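Local structure of polyprenyl synthetase (6KD7) at residues G26-V31 and L105-M110; A114-F118 and N130-S134; Y161-K166 and L203-L207. The protein probably catalyses magnesium-dependent prenyl transfer that builds geranylgeranyl pyrophosphate. All coordinates share one frame; numbering follows the deposited sequence.

Contact 1 of 3, residues G26-V31 and L105-M110; sequences GLYDPV and LTGDAM
Leu27 CD2, which meets Ala109 CB at 4.2 Å, also lies over one face of the Tyr28 ring, offset toward the rim. The flat carbonyl of Leu27 is gripped by Thr106: Thr106 OG1 donates a 2.8 Å hydrogen bond to Leu27 O, arriving at a C=O...donor angle of 126° and slightly tilted from the carbonyl plane. A water donates to Thr106 OG1, while also lying 3.1 Å from Gly26 O. Chi1 of -67° sets Thr106 CG2 anti to the backbone N and OG1 beside it, so that CG2 packs against Pro30 CB and Val31 CG2 (3.5 Å) while OG1 serves Leu27 O. The threonine is a knob in the hole formed by Gly26, Leu27, Pro30 and Val31; the two axes are 8.9 Å apart at closest approach and cross at -73°. Alongside, Leu27 CD1 meets Leu105 CG at 3.7 Å, and the Val31 and Met110 side chains run past each other in opposite directions, Val31 CG2 3.6 Å from Met110 CG. This buried crossing joins helix 25-35 to helix 100-116 in the all-helical prenyl synthase fold. Met110 continues onto Val70 and Phe74 of helix 58-82, whereas Tyr28 OH bonds Glu142 of the second subunit, whose Leu138 packs on Ala109.

Contact 2 of 3, residues A114-F118 and N130-S134; sequences AYRLF and NKVFS
An aromatic cluster of Tyr115, Phe118 and Phe133 joins the end of helix 100-116 to the next helix, 123-150, at the subunit interface. Phe133 is its middle member, used twice in different ways. Its edge points at the face of Tyr115 in a T-shaped stack, the centroids 4.9 Å apart and the planes at 90°; Phe133 CE2 stands 3.6 Å above the Tyr115 ring, over its centre. Its face receives the edge of Phe118 in a second T-shaped pair, with centroids 5.1 Å apart and planes at 79°, Phe118 CE2 coming to 3.7 Å from Phe133 CG. With CG anti to the backbone N (chi1 -180°), the Phe133 ring is carried out from helix 123-150 between the two other rings, and its far end, CZ, reaches Ala114 CB at 3.9 Å.

In the all-alpha prenyl synthase fold the segments lie at the end of helix 100-116 and on the helix that follows it, and the cluster packs the two against each other across the connection. Phe133 also makes an edge-to-face pair with Phe71, and Phe118 packs on Ala67 and Met179, extending the core to helices 58-82 and 158-183.

Tyr115 adds a polar anchor at its rim: Tyr115 OH and Ser134 OG share a short hydrogen bond of 2.6 Å, in which either could be the donor, and Ser134 OG lies near the ring plane. The Asn130 amide comes up at the edge of the same ring, turned only slightly from its plane. An alanine in place of Tyr115 would remove the phenol and is likely to leave Ser134 OG without this mate and the Phe133 edge without a face to meet. The Tyr115 ring also stacks on Tyr115 of the second subunit, where Asn130 packs on Asn130 of that chain.

Contact 3 of 3, residues Y161-K166 and L203-L207; sequences YLNMIK and LAFQL
Ile165 is the main bump of this contact, its branches spread among Leu203, Gln206 and Leu207. Its CG1 occupies the position between backbone N and carbonyl carbon (chi1 61°), and this throws the ethyl arm across to the facing helix, where Ile165 CG1 meets Leu203 CD2 at 3.7 Å and Ile165 CD1 meets Leu207 CD2 at 3.9 Å. The root of the same side chain rests on the aliphatic part of Gln206, with Ile165 CB 3.8 Å from Gln206 CG. In return, Leu203 sends a bump the other way: its CD2 enters the hollow between Ile165 and the backbone, 3.9 Å from Leu162 O and 3.9 Å from Lys166 CA. Leu207 CD2 comes to the edge of the Tyr161 ring, 4.4 Å from Tyr161 CE2. The axes, 10.3 Å apart at closest approach, cross at 107°, which keeps the patch short; the touching groups are mostly aliphatic. Phe205, facing elsewhere, touches the bound pyrophosphate, and the Gln206 side chain lies about 4 Å from a magnesium ion. Tyr161 OH bonds Asp210, within the family's second aspartate-rich motif. Helix 158-183 thus packs across helix 188-215, with Tyr236 of helix 236-241 and Tyr294 of helix 283-303 covering Leu162 and Leu207.

In the fold
From the N terminus, contact 1 closes the longest loop: 73 residues, with helices 42-54 and 58-82 and the small strand pair among them, separate 26-31 from 105-110. Contact 2 follows further along the same helix 100-116 and closes only 11 residues, the connection plus the first turns of helix 123-150. Contact 3 then closes 36 residues, nearly all helical, between helices 158-183 and 188-215. The three loops come in series, so none nests in or crosses another. Contacts 1 and 2, with centres 18 Å apart, both reach the second subunit; contact 3, centred 24 Å from contact 2, touches no other chain and lies beside the magnesium and pyrophosphate site.

Contact 1 of 3, residues G26-V31 and L105-M110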
loop_
_atom_site.group_PDB
_atom_site.type_symbol
_atom_site.label_atom_id
_atom_site.label_comp_id
_atom_site.label_asym_id
_atom_site.label_seq_id
_atom_site.Cartn_x
_atom_site.Cartn_y
_atom_site.Cartn_z
ATOM N N GLY A 26 18.416 -20.711 -10.214
ATOM C CA GLY A 26 17.741 -19.809 -9.250
ATOM C C GLY A 26 18.535 -19.621 -7.961
ATOM O O GLY A 26 18.352 -18.584 -7.247
ATOM N N LEU A 27 19.365 -20.607 -7.618
ATOM C CA LEU A 27 20.228 -20.497 -6.429
ATOM C C LEU A 27 21.595 -19.890 -6.797
ATOM O O LEU A 27 22.100 -19.039 -6.028
ATOM C CB LEU A 27 20.389 -21.899 -5.852
ATOM C CG LEU A 27 21.164 -21.908 -4.551
ATOM C CD1 LEU A 27 20.374 -21.163 -3.472
ATOM C CD2 LEU A 27 21.478 -23.339 -4.116
ATOM N N TYR A 28 22.243 -20.368 -7.866
ATOM C CA TYR A 28 23.695 -20.101 -8.096
ATOM C C TYR A 28 23.910 -18.918 -9.055
ATOM O O TYR A 28 24.952 -18.251 -8.896
ATOM C CB TYR A 28 24.419 -21.367 -8.563
ATOM C CG TYR A 28 24.499 -22.448 -7.511
ATOM C CD1 TYR A 28 25.247 -22.270 -6.353
ATOM C CD2 TYR A 28 23.857 -23.665 -7.676
ATOM C CE1 TYR A 28 25.365 -23.266 -5.394
ATOM C CE2 TYR A 28 23.956 -24.665 -6.712
ATOM C CZ TYR A 28 24.737 -24.477 -5.591
ATOM O OH TYR A 28 24.795 -25.455 -4.647
ATOM N N ASP A 29 22.961 -18.577 -9.931
ATOM C CA ASP A 29 23.150 -17.405 -10.845
ATOM C C ASP A 29 23.514 -16.155 -10.048
ATOM O O ASP A 29 24.481 -15.478 -10.369
ATOM C CB ASP A 29 21.907 -17.047 -11.657
ATOM C CG ASP A 29 21.640 -17.944 -12.839
ATOM O OD1 ASP A 29 22.512 -18.813 -13.152
ATOM O OD2 ASP A 29 20.540 -17.768 -13.428
ATOM N N PRO A 30 22.829 -15.848 -8.919
ATOM C CA PRO A 30 23.186 -14.694 -8.127
ATOM C C PRO A 30 24.562 -14.796 -7.475
ATOM O O PRO A 30 25.131 -13.762 -7.151
ATOM C CB PRO A 30 22.065 -14.572 -7.079
ATOM C CG PRO A 30 20.976 -15.460 -7.563
ATOM C CD PRO A 30 21.687 -16.562 -8.335
ATOM N N VAL A 31 25.111 -15.995 -7.293
ATOM C CA VAL A 31 26.473 -16.086 -6.706
ATOM C C VAL A 31 27.463 -15.555 -7.753
ATOM O O VAL A 31 28.326 -14.738 -7.405
ATOM C CB VAL A 31 26.827 -17.523 -6.315
ATOM C CG1 VAL A 31 28.272 -17.602 -5.816
ATOM C CG2 VAL A 31 25.841 -18.088 -5.301
ATOM N N LEU A 105 18.202 -16.924 0.476
ATOM C CA LEU A 105 18.602 -18.327 0.247
ATOM C C LEU A 105 19.977 -18.379 -0.414
ATOM O O LEU A 105 20.800 -19.198 0.029
ATOM C CB LEU A 105 17.559 -18.997 -0.639
ATOM C CG LEU A 105 17.832 -20.466 -0.912
ATOM C CD1 LEU A 105 17.784 -21.248 0.410
ATOM C CD2 LEU A 105 16.808 -21.005 -1.876
ATOM N N THR A 106 20.229 -17.563 -1.451
ATOM C CA THR A 106 21.554 -17.559 -2.115
ATOM C C THR A 106 22.606 -17.142 -1.100
ATOM O O THR A 106 23.721 -17.693 -1.130
ATOM C CB THR A 106 21.557 -16.695 -3.373
ATOM O OG1 THR A 106 20.686 -17.409 -4.246
ATOM C CG2 THR A 106 22.919 -16.565 -3.981
ATOM N N GLY A 107 22.324 -16.174 -0.246
ATOM C CA GLY A 107 23.353 -15.769 0.729
ATOM C C GLY A 107 23.691 -16.943 1.666
ATOM O O GLY A 107 24.877 -17.140 2.037
ATOM N N ASP A 108 22.660 -17.676 2.105
ATOM C CA ASP A 108 22.829 -18.873 2.960
ATOM C C ASP A 108 23.751 -19.861 2.220
ATOM O O ASP A 108 24.694 -20.325 2.837
ATOM C CB ASP A 108 21.490 -19.505 3.301
ATOM C CG ASP A 108 20.586 -18.691 4.219
ATOM O OD1 ASP A 108 21.070 -17.663 4.823
ATOM O OD2 ASP A 108 19.358 -19.113 4.334
ATOM N N ALA A 109 23.501 -20.129 0.940
ATOM C CA ALA A 109 24.273 -21.091 0.125
ATOM C C ALA A 109 25.728 -20.591 0.048
ATOM O O ALA A 109 26.642 -21.421 0.190
ATOM C CB ALA A 109 23.674 -21.323 -1.214
ATOM N N MET A 110 25.956 -19.285 -0.014
ATOM C CA MET A 110 27.325 -18.744 -0.160
ATOM C C MET A 110 28.068 -18.956 1.154
ATOM O O MET A 110 29.269 -19.288 1.086
ATOM C CB MET A 110 27.332 -17.264 -0.574
ATOM C CG MET A 110 26.887 -17.086 -2.030
ATOM S SD MET A 110 26.894 -15.338 -2.511
ATOM C CE MET A 110 28.661 -15.091 -2.484
HETATM O O HOH W 1 17.953 -18.209 -4.210
#

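Contact 2 of 3, residues A114-F118 and N130-S134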
loop_
_atom_site.group_PDB
_atom_site.type_symbol
_atom_site.label_atom_id
_atom_site.label_comp_id
_atom_site.label_asym_id
_atom_site.label_seq_id
_atom_site.Cartn_x
_atom_site.Cartn_y
_atom_site.Cartn_z
ATOM N N ALA A 114 31.562 -21.131 1.298
ATOM C CA ALA A 114 32.792 -20.604 1.891
ATOM C C ALA A 114 33.402 -21.702 2.767
ATOM O O ALA A 114 34.607 -21.974 2.644
ATOM C CB ALA A 114 32.523 -19.365 2.689
ATOM N N TYR A 115 32.612 -22.261 3.687
ATOM C CA TYR A 115 33.106 -23.305 4.622
ATOM C C TYR A 115 33.711 -24.441 3.799
ATOM O O TYR A 115 34.743 -24.939 4.178
ATOM C CB TYR A 115 32.000 -23.820 5.533
ATOM C CG TYR A 115 31.753 -22.978 6.747
ATOM C CD1 TYR A 115 32.563 -23.115 7.852
ATOM C CD2 TYR A 115 30.662 -22.128 6.847
ATOM C CE1 TYR A 115 32.372 -22.366 8.996
ATOM C CE2 TYR A 115 30.437 -21.392 8.001
ATOM C CZ TYR A 115 31.285 -21.528 9.088
ATOM O OH TYR A 115 31.148 -20.856 10.255
ATOM N N ARG A 116 33.062 -24.821 2.715
ATOM C CA ARG A 116 33.511 -25.975 1.904
ATOM C C ARG A 116 34.879 -25.737 1.261
ATOM O O ARG A 116 35.519 -26.712 0.921
ATOM C CB ARG A 116 32.439 -26.337 0.885
ATOM C CG ARG A 116 31.070 -26.505 1.514
ATOM C CD ARG A 116 30.402 -27.741 0.998
ATOM N NE ARG A 116 30.222 -27.778 -0.436
ATOM C CZ ARG A 116 30.100 -28.905 -1.106
ATOM N NH1 ARG A 116 29.916 -28.889 -2.408
ATOM N NH2 ARG A 116 30.169 -30.051 -0.466
ATOM N N LEU A 117 35.260 -24.484 1.055
ATOM C CA LEU A 117 36.531 -24.156 0.381
ATOM C C LEU A 117 37.717 -24.472 1.317
ATOM O O LEU A 117 38.850 -24.434 0.833
ATOM C CB LEU A 117 36.481 -22.687 -0.094
ATOM C CG LEU A 117 35.728 -22.486 -1.422
ATOM C CD1 LEU A 117 35.156 -21.089 -1.532
ATOM C CD2 LEU A 117 36.606 -22.765 -2.634
ATOM N N PHE A 118 37.488 -24.744 2.605
ATOM C CA PHE A 118 38.551 -25.160 3.542
ATOM C C PHE A 118 38.880 -26.658 3.361
ATOM O O PHE A 118 39.884 -27.085 3.882
ATOM C CB PHE A 118 38.166 -24.856 4.982
ATOM C CG PHE A 118 37.972 -23.404 5.248
ATOM C CD1 PHE A 118 38.811 -22.465 4.695
ATOM C CD2 PHE A 118 36.960 -22.955 6.072
ATOM C CE1 PHE A 118 38.638 -21.112 4.936
ATOM C CE2 PHE A 118 36.768 -21.596 6.281
ATOM C CZ PHE A 118 37.610 -20.673 5.715
ATOM N N ASN A 130 38.713 -23.096 10.239
ATOM C CA ASN A 130 37.268 -23.138 10.592
ATOM C C ASN A 130 37.078 -22.356 11.869
ATOM O O ASN A 130 36.176 -21.518 11.961
ATOM C CB ASN A 130 36.694 -24.536 10.752
ATOM C CG ASN A 130 36.269 -25.066 9.425
ATOM O OD1 ASN A 130 37.085 -25.658 8.706
ATOM N ND2 ASN A 130 34.996 -24.887 9.098
ATOM N N LYS A 131 37.944 -22.585 12.845
ATOM C CA LYS A 131 37.788 -21.931 14.165
ATOM C C LYS A 131 37.895 -20.403 14.095
ATOM O O LYS A 131 37.009 -19.758 14.613
ATOM C CB LYS A 131 38.832 -22.494 15.128
ATOM C CG LYS A 131 38.572 -22.206 16.594
ATOM C CD LYS A 131 39.165 -23.255 17.482
ATOM C CE LYS A 131 38.914 -22.999 18.948
ATOM N NZ LYS A 131 39.230 -21.604 19.315
ATOM N N VAL A 132 38.883 -19.845 13.402
ATOM C CA VAL A 132 39.014 -18.362 13.414
ATOM C C VAL A 132 37.926 -17.781 12.475
ATOM O O VAL A 132 37.373 -16.702 12.799
ATOM C CB VAL A 132 40.429 -17.867 13.048
ATOM C CG1 VAL A 132 40.793 -18.243 11.625
ATOM C CG2 VAL A 132 40.530 -16.363 13.273
ATOM N N PHE A 133 37.567 -18.510 11.427
ATOM C CA PHE A 133 36.553 -18.100 10.427
ATOM C C PHE A 133 35.177 -17.959 11.111
ATOM O O PHE A 133 34.566 -16.881 11.013
ATOM C CB PHE A 133 36.483 -19.096 9.278
ATOM C CG PHE A 133 35.479 -18.755 8.214
ATOM C CD1 PHE A 133 35.702 -17.708 7.324
ATOM C CD2 PHE A 133 34.319 -19.502 8.084
ATOM C CE1 PHE A 133 34.792 -17.446 6.311
ATOM C CE2 PHE A 133 33.366 -19.180 7.131
ATOM C CZ PHE A 133 33.628 -18.174 6.227
ATOM N N SER A 134 34.758 -18.997 11.830
ATOM C CA SER A 134 33.466 -19.065 12.552
ATOM C C SER A 134 33.419 -18.008 13.639
ATOM O O SER A 134 32.409 -17.353 13.785
ATOM C CB SER A 134 33.204 -20.444 13.097
ATOM O OG SER A 134 32.989 -21.364 12.033
#

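Contact 3 of 3, residues Y161-K166 and L203-L207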
loop_
_atom_site.group_PDB
_atom_site.type_symbol
_atom_site.label_atom_id
_atom_site.label_comp_id
_atom_site.label_asym_id
_atom_site.label_seq_id
_atom_site.Cartn_x
_atom_site.Cartn_y
_atom_site.Cartn_z
ATOM N N TYR A 161 30.948 2.743 19.760
ATOM C CA TYR A 161 31.080 2.874 18.292
ATOM C C TYR A 161 32.342 2.109 17.813
ATOM O O TYR A 161 32.247 1.390 16.802
ATOM C CB TYR A 161 31.108 4.344 17.848
ATOM C CG TYR A 161 31.124 4.477 16.345
ATOM C CD1 TYR A 161 29.962 4.249 15.602
ATOM C CD2 TYR A 161 32.323 4.679 15.656
ATOM C CE1 TYR A 161 29.979 4.301 14.210
ATOM C CE2 TYR A 161 32.359 4.697 14.265
ATOM C CZ TYR A 161 31.182 4.519 13.542
ATOM O OH TYR A 161 31.241 4.525 12.184
ATOM N N LEU A 162 33.497 2.250 18.489
ATOM C CA LEU A 162 34.757 1.617 17.983
ATOM C C LEU A 162 34.647 0.098 18.108
ATOM O O LEU A 162 35.053 -0.613 17.188
ATOM C CB LEU A 162 35.963 2.160 18.746
ATOM C CG LEU A 162 36.250 3.639 18.455
ATOM C CD1 LEU A 162 37.309 4.187 19.416
ATOM C CD2 LEU A 162 36.643 3.834 17.004
ATOM N N ASN A 163 34.034 -0.368 19.183
ATOM C CA ASN A 163 33.751 -1.809 19.383
ATOM C C ASN A 163 32.839 -2.302 18.248
ATOM O O ASN A 163 33.102 -3.391 17.688
ATOM C CB ASN A 163 33.193 -2.056 20.786
ATOM C CG ASN A 163 32.955 -3.528 21.003
ATOM O OD1 ASN A 163 33.904 -4.277 20.952
ATOM N ND2 ASN A 163 31.708 -3.967 21.084
ATOM N N MET A 164 31.828 -1.515 17.854
ATOM C CA MET A 164 30.887 -1.984 16.822
ATOM C C MET A 164 31.629 -2.104 15.478
ATOM O O MET A 164 31.530 -3.184 14.815
ATOM C CB MET A 164 29.678 -1.053 16.746
ATOM C CG MET A 164 28.696 -1.417 15.633
ATOM S SD MET A 164 29.141 -0.796 14.001
ATOM C CE MET A 164 28.894 0.969 14.224
ATOM N N ILE A 165 32.332 -1.055 15.048
ATOM C CA ILE A 165 33.034 -1.116 13.739
ATOM C C ILE A 165 34.170 -2.149 13.774
ATOM O O ILE A 165 34.463 -2.775 12.712
ATOM C CB ILE A 165 33.514 0.252 13.241
ATOM C CG1 ILE A 165 34.508 0.913 14.184
ATOM C CG2 ILE A 165 32.313 1.127 12.908
ATOM C CD1 ILE A 165 35.257 2.052 13.511
ATOM N N LYS A 166 34.715 -2.440 14.944
ATOM C CA LYS A 166 35.743 -3.500 15.025
ATOM C C LYS A 166 35.097 -4.813 14.621
ATOM O O LYS A 166 35.637 -5.498 13.695
ATOM C CB LYS A 166 36.343 -3.586 16.426
ATOM C CG LYS A 166 37.379 -4.698 16.563
ATOM C CD LYS A 166 37.971 -4.784 17.943
ATOM C CE LYS A 166 37.880 -6.156 18.541
ATOM N NZ LYS A 166 38.031 -6.040 20.008
ATOM N N LEU A 203 40.241 -0.797 11.385
ATOM C CA LEU A 203 39.686 0.361 12.102
ATOM C C LEU A 203 40.071 1.665 11.386
ATOM O O LEU A 203 39.206 2.523 11.198
ATOM C CB LEU A 203 40.154 0.311 13.552
ATOM C CG LEU A 203 39.456 -0.716 14.443
ATOM C CD1 LEU A 203 40.155 -0.798 15.808
ATOM C CD2 LEU A 203 37.975 -0.383 14.643
ATOM N N ALA A 204 41.320 1.827 10.974
ATOM C CA ALA A 204 41.743 3.000 10.196
ATOM C C ALA A 204 40.901 3.066 8.928
ATOM O O ALA A 204 40.479 4.154 8.521
ATOM C CB ALA A 204 43.231 2.931 9.877
ATOM N N PHE A 205 40.771 1.955 8.239
ATOM C CA PHE A 205 40.062 1.918 6.938
ATOM C C PHE A 205 38.579 2.391 7.132
ATOM O O PHE A 205 38.032 3.165 6.330
ATOM C CB PHE A 205 40.198 0.502 6.379
ATOM C CG PHE A 205 39.672 0.299 4.988
ATOM C CD1 PHE A 205 40.134 1.092 3.935
ATOM C CD2 PHE A 205 38.740 -0.699 4.721
ATOM C CE1 PHE A 205 39.661 0.912 2.640
ATOM C CE2 PHE A 205 38.288 -0.893 3.415
ATOM C CZ PHE A 205 38.712 -0.065 2.389
ATOM N N GLN A 206 37.914 1.916 8.174
ATOM C CA GLN A 206 36.486 2.195 8.417
ATOM C C GLN A 206 36.350 3.647 8.875
ATOM O O GLN A 206 35.409 4.309 8.410
ATOM C CB GLN A 206 35.911 1.249 9.451
ATOM C CG GLN A 206 34.462 1.538 9.764
ATOM C CD GLN A 206 33.570 1.570 8.549
ATOM O OE1 GLN A 206 32.744 2.467 8.419
ATOM N NE2 GLN A 206 33.720 0.595 7.676
ATOM N N LEU A 207 37.236 4.125 9.742
ATOM C CA LEU A 207 37.230 5.555 10.137
ATOM C C LEU A 207 37.421 6.432 8.903
ATOM O O LEU A 207 36.745 7.498 8.824
ATOM C CB LEU A 207 38.224 5.831 11.253
ATOM C CG LEU A 207 37.815 5.182 12.571
ATOM C CD1 LEU A 207 38.879 5.389 13.617
ATOM C CD2 LEU A 207 36.496 5.741 13.080
#